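Enterotoxin-like toxin X (Staphylococcus aureus, PDB 5U75) inhibits phagocytosis and killing by human neutrophils by binding their surface glycoproteins in a sialic acid-dependent manner, and is a secreted superantigen. Local coordinates at residues A[67-72]-A[155-160]; A[83-88]-A[146-151]. All blocks are in the same frame, centred on the assembly; numbering follows the deposited sequence.

Contact 1: residues A[67-72]-A[155-160]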
ATOM      1  N   GLU A  67       5.055  -7.127   4.134  0.50 16.83           N
ATOM      2  CA  GLU A  67       5.083  -8.411   4.832  0.50 17.44           C
ATOM      3  C   GLU A  67       3.809  -8.520   5.666  0.50 16.63           C
ATOM      4  O   GLU A  67       3.654  -7.825   6.659  0.50 15.51           O
ATOM      5  CB  GLU A  67       6.329  -8.495   5.719  0.50 19.19           C
ATOM      6  CG  GLU A  67       7.633  -8.330   4.948  0.50 20.77           C
ATOM      7  CD  GLU A  67       8.855  -8.470   5.833  0.50 22.35           C
ATOM      8  OE1 GLU A  67       9.783  -7.646   5.694  0.50 22.07           O
ATOM      9  OE2 GLU A  67       8.881  -9.397   6.676  0.50 23.83           O
ATOM     10  N   GLY A  68       2.885  -9.374   5.246  1.00 16.19           N
ATOM     11  CA  GLY A  68       1.609  -9.453   5.930  1.00 16.21           C
ATOM     12  C   GLY A  68       0.687 -10.497   5.388  1.00 15.94           C
ATOM     13  O   GLY A  68       1.089 -11.364   4.599  1.00 16.15           O
ATOM     14  N   THR A  69      -0.568 -10.376   5.807  1.00 15.71           N
ATOM     15  CA  THR A  69      -1.613 -11.300   5.444  1.00 16.83           C
ATOM     16  C   THR A  69      -2.869 -10.575   4.951  1.00 16.32           C
ATOM     17  O   THR A  69      -3.212  -9.481   5.421  1.00 15.03           O
ATOM     18  CB  THR A  69      -1.998 -12.192   6.654  1.00 17.04           C
ATOM     19  OG1 THR A  69      -2.338 -11.373   7.764  1.00 16.91           O
ATOM     20  CG2 THR A  69      -0.824 -13.082   7.052  1.00 18.52           C
ATOM     21  N   TYR A  70      -3.510 -11.216   3.988  1.00 16.21           N
ATOM     22  CA  TYR A  70      -4.800 -10.829   3.441  1.00 16.87           C
ATOM     23  C   TYR A  70      -5.679 -12.074   3.597  1.00 16.95           C
ATOM     24  O   TYR A  70      -5.440 -13.086   2.954  1.00 16.81           O
ATOM     25  CB  TYR A  70      -4.665 -10.449   1.968  1.00 17.06           C
ATOM     26  CG  TYR A  70      -5.942 -10.028   1.278  1.00 18.53           C
ATOM     27  CD1 TYR A  70      -6.806  -9.098   1.864  1.00 19.92           C
ATOM     28  CD2 TYR A  70      -6.282 -10.526   0.024  1.00 19.84           C
ATOM     29  CE1 TYR A  70      -7.972  -8.701   1.228  1.00 20.14           C
ATOM     30  CE2 TYR A  70      -7.441 -10.120  -0.615  1.00 21.47           C
ATOM     31  CZ  TYR A  70      -8.263  -9.190  -0.006  1.00 21.12           C
ATOM     32  OH  TYR A  70      -9.406  -8.799  -0.636  1.00 22.86           O
ATOM     33  N   THR A  71      -6.674 -11.989   4.471  1.00 18.60           N
ATOM     34  CA  THR A  71      -7.469 -13.166   4.842  1.00 18.93           C
ATOM     35  C   THR A  71      -8.854 -12.957   4.271  1.00 19.97           C
ATOM     36  O   THR A  71      -9.495 -11.979   4.621  1.00 21.75           O
ATOM     37  CB  THR A  71      -7.512 -13.329   6.370  1.00 19.15           C
ATOM     38  OG1 THR A  71      -6.184 -13.447   6.880  1.00 19.63           O
ATOM     39  CG2 THR A  71      -8.294 -14.605   6.775  1.00 19.25           C
ATOM     40  N   VAL A  72      -9.296 -13.853   3.387  1.00 19.17           N
ATOM     41  CA  VAL A  72     -10.598 -13.737   2.733  1.00 19.48           C
ATOM     42  C   VAL A  72     -11.482 -14.881   3.210  1.00 19.21           C
ATOM     43  O   VAL A  72     -11.118 -16.057   3.054  1.00 18.49           O
ATOM     44  CB  VAL A  72     -10.490 -13.771   1.205  1.00 20.65           C
ATOM     45  CG1 VAL A  72     -11.857 -13.584   0.564  1.00 20.83           C
ATOM     46  CG2 VAL A  72      -9.538 -12.669   0.715  1.00 21.23           C
ATOM     47  N   THR A 155       4.001  -3.662   7.254  1.00 15.31           N
ATOM     48  CA  THR A 155       3.287  -4.840   7.669  1.00 15.35           C
ATOM     49  C   THR A 155       1.793  -4.643   7.498  1.00 15.94           C
ATOM     50  O   THR A 155       1.317  -3.507   7.388  1.00 16.37           O
ATOM     51  CB  THR A 155       3.625  -5.195   9.130  1.00 15.78           C
ATOM     52  OG1 THR A 155       3.422  -4.058   9.976  1.00 15.48           O
ATOM     53  CG2 THR A 155       5.070  -5.636   9.239  1.00 15.31           C
ATOM     54  N   PHE A 156       1.042  -5.738   7.454  1.00 15.69           N
ATOM     55  CA  PHE A 156      -0.406  -5.605   7.359  1.00 16.18           C
ATOM     56  C   PHE A 156      -1.127  -6.867   7.748  1.00 17.25           C
ATOM     57  O   PHE A 156      -0.594  -7.964   7.553  1.00 16.38           O
ATOM     58  CB  PHE A 156      -0.846  -5.243   5.921  1.00 15.51           C
ATOM     59  CG  PHE A 156      -0.355  -6.192   4.865  1.00 15.53           C
ATOM     60  CD1 PHE A 156       0.941  -6.094   4.363  1.00 15.78           C
ATOM     61  CD2 PHE A 156      -1.188  -7.162   4.345  1.00 15.18           C
ATOM     62  CE1 PHE A 156       1.396  -6.973   3.389  1.00 15.60           C
ATOM     63  CE2 PHE A 156      -0.749  -8.039   3.360  1.00 16.53           C
ATOM     64  CZ  PHE A 156       0.554  -7.944   2.875  1.00 16.45           C
ATOM     65  N   GLU A 157      -2.352  -6.693   8.249  0.50 17.76           N
ATOM     66  CA  GLU A 157      -3.274  -7.798   8.532  0.50 18.96           C
ATOM     67  C   GLU A 157      -4.629  -7.341   8.046  0.50 18.19           C
ATOM     68  O   GLU A 157      -5.352  -6.648   8.773  0.50 18.29           O
ATOM     69  CB  GLU A 157      -3.343  -8.089  10.033  0.50 20.63           C
ATOM     70  CG  GLU A 157      -1.996  -8.244  10.705  0.50 23.01           C
ATOM     71  CD  GLU A 157      -2.107  -8.417  12.206  0.50 24.52           C
ATOM     72  OE1 GLU A 157      -3.159  -8.048  12.774  0.50 26.40           O
ATOM     73  OE2 GLU A 157      -1.139  -8.914  12.814  0.50 26.86           O
ATOM     74  N   LEU A 158      -4.960  -7.697   6.809  1.00 17.76           N
ATOM     75  CA  LEU A 158      -6.169  -7.252   6.176  1.00 17.43           C
ATOM     76  C   LEU A 158      -7.154  -8.411   6.060  1.00 18.39           C
ATOM     77  O   LEU A 158      -6.755  -9.575   5.869  1.00 16.93           O
ATOM     78  CB  LEU A 158      -5.844  -6.680   4.808  1.00 17.58           C
ATOM     79  CG  LEU A 158      -4.855  -5.501   4.833  1.00 17.68           C
ATOM     80  CD1 LEU A 158      -4.694  -4.977   3.413  1.00 18.04           C
ATOM     81  CD2 LEU A 158      -5.306  -4.392   5.776  1.00 17.31           C
ATOM     82  N   VAL A 159      -8.434  -8.064   6.171  1.00 18.19           N
ATOM     83  CA  VAL A 159      -9.517  -9.037   6.175  1.00 19.74           C
ATOM     84  C   VAL A 159     -10.608  -8.594   5.201  1.00 19.81           C
ATOM     85  O   VAL A 159     -11.014  -7.429   5.205  1.00 21.38           O
ATOM     86  CB  VAL A 159     -10.089  -9.189   7.607  1.00 19.65           C
ATOM     87  CG1 VAL A 159     -11.374 -10.021   7.603  1.00 20.37           C
ATOM     88  CG2 VAL A 159      -9.048  -9.810   8.521  1.00 19.93           C
ATOM     89  N   LYS A 160     -11.045  -9.513   4.346  1.00 19.67           N
ATOM     90  CA  LYS A 160     -12.244  -9.345   3.557  1.00 21.69           C
ATOM     91  C   LYS A 160     -13.207 -10.475   3.982  1.00 21.82           C
ATOM     92  O   LYS A 160     -12.949 -11.640   3.735  1.00 20.85           O
ATOM     93  CB  LYS A 160     -11.940  -9.376   2.073  1.00 24.62           C
ATOM     94  CG  LYS A 160     -13.121  -8.902   1.236  1.00 26.94           C
ATOM     95  CD  LYS A 160     -12.720  -8.548  -0.185  1.00 29.71           C
ATOM     96  CE  LYS A 160     -12.622  -9.778  -1.067  1.00 32.42           C
ATOM     97  NZ  LYS A 160     -13.952 -10.289  -1.514  1.00 35.75           N
TER
HETATM   98  O   HOH W   1      -5.079 -11.042   7.640  1.00 17.69           O
HETATM   99  O   HOH W   2      -0.027 -10.767   9.233  1.00 31.05           O
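Strands 67-72 and 155-160 run side by side in the same direction, 10° apart, their axes approaching to 4.7 Å. At Glu67 the carbonyl O receives only a weak, bent bond from Phe156 N, at 3.4 Å, together with a CA-H...O contact from Thr155. Gly68 comes next, and the Phe156 ring lays one face against it: CG sits between the backbone N and the carbonyl carbon (chi1 55°), which folds the ring back across the neighbouring strand. Gly68 CA stands over the ring centre, 3.5 Å from the centroid, in a CH-pi contact, while His103 meets the same ring edge-to-face. From Thr69 onward the ladder is regular. Thr69 N donates to Phe156 O from above the carbonyl plane, and Leu158 N returns an almost straight bond to Thr69 O (2.9 Å, 177°). On the face of Thr69 and Thr71, one water hydrogen-bonds to Thr69 OG1, Thr71 OG1 and Leu158 O, each at 2.8 Å, donating to the carbonyl of Leu158. Tyr70, on the other face with CG anti to the backbone N, brings its ring edge to Leu158 CB, 3.9 Å from CD1; its OH lies 3.4 Å from Lys160 CD. Thr71 N bonds to Leu158 O, and Thr71 O takes Lys160 N. Beside Val72 the Lys160 chain bends at chi3 and chi4, its NZ salt-bridged to Asp164 and hydrogen-bonded to Val162 O. Strands 61-72 and 151-160, first and last of the five-stranded mixed sheet of order 2-1-5-3-4, pair in parallel, the hallmark of this toxin family's beta-grasp fold.

Contact 2: residues A[83-88]-A[146-151]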
ATOM      1  N   ILE A  83       8.164  -2.494  -2.815  1.00 13.92           N
ATOM      2  CA  ILE A  83       8.243  -1.252  -3.561  1.00 14.29           C
ATOM      3  C   ILE A  83       9.677  -0.756  -3.562  1.00 14.59           C
ATOM      4  O   ILE A  83      10.357  -0.774  -2.546  1.00 14.12           O
ATOM      5  CB  ILE A  83       7.224  -0.195  -3.087  1.00 15.08           C
ATOM      6  CG1 ILE A  83       7.487   0.252  -1.641  1.00 15.21           C
ATOM      7  CG2 ILE A  83       5.806  -0.763  -3.259  1.00 14.86           C
ATOM      8  CD1 ILE A  83       6.520   1.301  -1.131  1.00 16.15           C
ATOM      9  N   THR A  84      10.129  -0.345  -4.739  1.00 14.68           N
ATOM     10  CA  THR A  84      11.498   0.108  -4.941  1.00 15.10           C
ATOM     11  C   THR A  84      11.436   1.604  -5.214  1.00 15.76           C
ATOM     12  O   THR A  84      10.851   2.025  -6.217  1.00 15.84           O
ATOM     13  CB  THR A  84      12.172  -0.651  -6.098  1.00 15.46           C
ATOM     14  OG1 THR A  84      12.146  -2.065  -5.835  1.00 15.62           O
ATOM     15  CG2 THR A  84      13.630  -0.212  -6.247  1.00 16.19           C
ATOM     16  N   LEU A  85      12.050   2.394  -4.324  1.00 15.62           N
ATOM     17  CA  LEU A  85      11.924   3.849  -4.348  1.00 17.93           C
ATOM     18  C   LEU A  85      13.277   4.538  -4.287  1.00 16.82           C
ATOM     19  O   LEU A  85      14.238   3.985  -3.749  1.00 17.70           O
ATOM     20  CB  LEU A  85      11.111   4.340  -3.146  1.00 18.36           C
ATOM     21  CG  LEU A  85       9.748   3.702  -2.856  1.00 19.48           C
ATOM     22  CD1 LEU A  85       9.210   4.288  -1.562  1.00 20.02           C
ATOM     23  CD2 LEU A  85       8.793   3.952  -4.000  1.00 20.01           C
ATOM     24  N   ASN A  86      13.332   5.759  -4.788  1.00 17.17           N
ATOM     25  CA  ASN A  86      14.501   6.611  -4.549  1.00 19.13           C
ATOM     26  C   ASN A  86      14.579   7.048  -3.089  1.00 19.52           C
ATOM     27  O   ASN A  86      13.536   7.230  -2.436  1.00 17.38           O
ATOM     28  CB  ASN A  86      14.481   7.821  -5.482  1.00 21.41           C
ATOM     29  CG  ASN A  86      14.688   7.420  -6.934  1.00 23.52           C
ATOM     30  OD1 ASN A  86      15.208   6.345  -7.223  1.00 23.92           O
ATOM     31  ND2 ASN A  86      14.267   8.273  -7.846  1.00 25.85           N
ATOM     32  N   LYS A  87      15.813   7.146  -2.585  1.00 18.82           N
ATOM     33  CA  LYS A  87      16.100   7.762  -1.287  1.00 20.46           C
ATOM     34  C   LYS A  87      15.814   9.253  -1.355  1.00 20.30           C
ATOM     35  O   LYS A  87      16.510  10.007  -2.042  1.00 20.87           O
ATOM     36  CB  LYS A  87      17.555   7.538  -0.858  1.00 22.09           C
ATOM     37  CG  LYS A  87      17.847   6.142  -0.362  1.00 23.52           C
ATOM     38  CD  LYS A  87      19.329   5.969  -0.060  1.00 24.44           C
ATOM     39  CE  LYS A  87      19.680   4.514   0.195  1.00 25.30           C
ATOM     40  NZ  LYS A  87      21.128   4.415   0.567  1.00 25.44           N
ATOM     41  N   GLU A  88      14.768   9.688  -0.665  1.00 19.78           N
ATOM     42  CA  GLU A  88      14.396  11.099  -0.643  1.00 19.29           C
ATOM     43  C   GLU A  88      13.291  11.299   0.354  1.00 18.83           C
ATOM     44  O   GLU A  88      12.672  10.325   0.792  1.00 16.32           O
ATOM     45  CB  GLU A  88      13.905  11.599  -2.016  1.00 21.20           C
ATOM     46  CG  GLU A  88      12.691  10.889  -2.546  1.00 21.72           C
ATOM     47  CD  GLU A  88      12.316  11.305  -3.965  1.00 25.55           C
ATOM     48  OE1 GLU A  88      12.826  12.318  -4.489  1.00 29.44           O
ATOM     49  OE2 GLU A  88      11.493  10.614  -4.561  1.00 23.43           O
ATOM     50  N   ILE A 146       8.246  12.174   5.046  1.00 15.65           N
ATOM     51  CA  ILE A 146       8.875  10.898   5.388  1.00 15.31           C
ATOM     52  C   ILE A 146      10.072  10.657   4.464  1.00 15.49           C
ATOM     53  O   ILE A 146       9.939  10.659   3.231  1.00 15.51           O
ATOM     54  CB  ILE A 146       7.870   9.730   5.205  1.00 15.23           C
ATOM     55  CG1 ILE A 146       6.689   9.898   6.184  1.00 15.11           C
ATOM     56  CG2 ILE A 146       8.558   8.377   5.407  1.00 15.21           C
ATOM     57  CD1 ILE A 146       5.508   8.998   5.922  1.00 15.21           C
ATOM     58  N   ASN A 147      11.239  10.426   5.065  1.00 15.93           N
ATOM     59  CA  ASN A 147      12.415  10.033   4.308  1.00 15.76           C
ATOM     60  C   ASN A 147      12.271   8.550   4.027  1.00 15.28           C
ATOM     61  O   ASN A 147      12.147   7.738   4.959  1.00 14.70           O
ATOM     62  CB  ASN A 147      13.686  10.340   5.094  1.00 16.44           C
ATOM     63  CG  ASN A 147      14.950  10.163   4.267  1.00 17.18           C
ATOM     64  OD1 ASN A 147      15.058   9.243   3.455  1.00 16.87           O
ATOM     65  ND2 ASN A 147      15.925  11.030   4.496  1.00 18.43           N
ATOM     66  N   THR A 148      12.266   8.173   2.752  1.00 14.53           N
ATOM     67  CA  THR A 148      12.084   6.752   2.384  1.00 14.87           C
ATOM     68  C   THR A 148      13.188   5.854   2.963  1.00 14.81           C
ATOM     69  O   THR A 148      12.983   4.674   3.140  1.00 14.84           O
ATOM     70  CB  THR A 148      12.040   6.550   0.848  1.00 15.03           C
ATOM     71  OG1 THR A 148      13.248   7.045   0.280  1.00 16.02           O
ATOM     72  CG2 THR A 148      10.878   7.278   0.236  1.00 15.03           C
ATOM     73  N   ASP A 149      14.363   6.423   3.241  1.00 15.59           N
ATOM     74  CA  ASP A 149      15.447   5.691   3.874  1.00 16.82           C
ATOM     75  C   ASP A 149      15.213   5.428   5.386  1.00 16.94           C
ATOM     76  O   ASP A 149      15.999   4.718   6.027  1.00 16.71           O
ATOM     77  CB  ASP A 149      16.759   6.438   3.650  1.00 18.24           C
ATOM     78  CG  ASP A 149      17.974   5.637   4.076  1.00 19.59           C
ATOM     79  OD1 ASP A 149      18.102   4.486   3.636  1.00 21.55           O
ATOM     80  OD2 ASP A 149      18.775   6.152   4.879  1.00 21.42           O
ATOM     81  N   ASP A 150      14.129   5.985   5.939  1.00 15.68           N
ATOM     82  CA  ASP A 150      13.725   5.736   7.313  1.00 15.94           C
ATOM     83  C   ASP A 150      12.814   4.524   7.449  1.00 15.89           C
ATOM     84  O   ASP A 150      12.539   4.094   8.572  1.00 16.47           O
ATOM     85  CB  ASP A 150      12.991   6.965   7.892  1.00 15.72           C
ATOM     86  CG  ASP A 150      12.805   6.897   9.411  1.00 16.24           C
ATOM     87  OD1 ASP A 150      13.747   6.447  10.101  1.00 16.80           O
ATOM     88  OD2 ASP A 150      11.699   7.272   9.897  1.00 15.04           O
ATOM     89  N   ILE A 151      12.345   3.972   6.330  0.50 15.81           N
ATOM     90  CA  ILE A 151      11.333   2.921   6.369  0.50 15.65           C
ATOM     91  C   ILE A 151      11.990   1.559   6.520  0.50 16.05           C
ATOM     92  O   ILE A 151      12.888   1.209   5.754  0.50 15.91           O
ATOM     93  CB  ILE A 151      10.460   2.934   5.120  0.50 15.68           C
ATOM     94  CG1 ILE A 151       9.796   4.299   4.990  0.50 15.99           C
ATOM     95  CG2 ILE A 151       9.430   1.813   5.183  0.50 15.52           C
ATOM     96  CD1 ILE A 151       9.185   4.544   3.639  0.50 15.97           C
TER
HETATM   97  O   HOH W   3      21.245   5.944   3.062  1.00 43.84           O
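Thr148 carries most of this contact, in which the end of strand 75-86 and the residues after it meet the 3-10 turn 148-150. The turn lies just beyond the inferred sialic acid-binding motif 129-145, and the Ile146 side chain is about 7 Å from the bound sialic acid. Thr148 OG1 occupies the crowded position between backbone N and carbonyl carbon (chi1 58°), and from there donates to Asn86 O at 2.7 Å, in the carbonyl plane and on a lone pair. Thr148 N points almost straight at Glu88 O (2.9 Å, 174°), approaching from above the carbonyl plane. Asn147 CA adds a CA-H...O contact to that oxygen. The remaining branch, Thr148 CG2, meets Leu85 CD1 at 3.9 Å, where Leu85 packs on Leu95 of helix 92-104. Within the turn, Asn147 OD1 accepts from Asp149 N at 2.9 Å on a lone pair, an Asx turn, and Asp150 N bonds to Asn147 O. The extended Lys87 chain runs alongside the short Asp149 side chain, CE 3.8 Å from OD1. Lys87 NZ stays 4.3 Å from Asp149 OD1, short of a salt bridge; a water accepts from NZ and donates to Asp149 OD2, while NZ also bonds to Glu59 O. Two direct bonds from one threonine thus tie the turn to residues 86-88, while the Asx turn and the Asp150 N bond shape it from within; the water-bridged charges probably add a softer electrostatic attraction.

Overall arrangement
After helix 23-35 and the small hairpin of strands 39-40 and 43-44, the chain runs into strand 61-72, whose later part is the first half of contact 1, and then returns antiparallel as strand 75-86, which leads into 83-88 of contact 2. It continues through strand 89-91, helix 92-104 and strands 118-123 and 128-132 to 146-151, where contact 2 closes its loop. The last residue of 146-151 already begins strand 151-160, whose later part, 155-160, closes contact 1, so contact 2 is nested within the larger loop. Contact 1 joins neighbouring strands inside the five-stranded sheet; contact 2 ties the end of an outermost strand to the turn entering strand 151-160. Their centres lie about 23 Å apart.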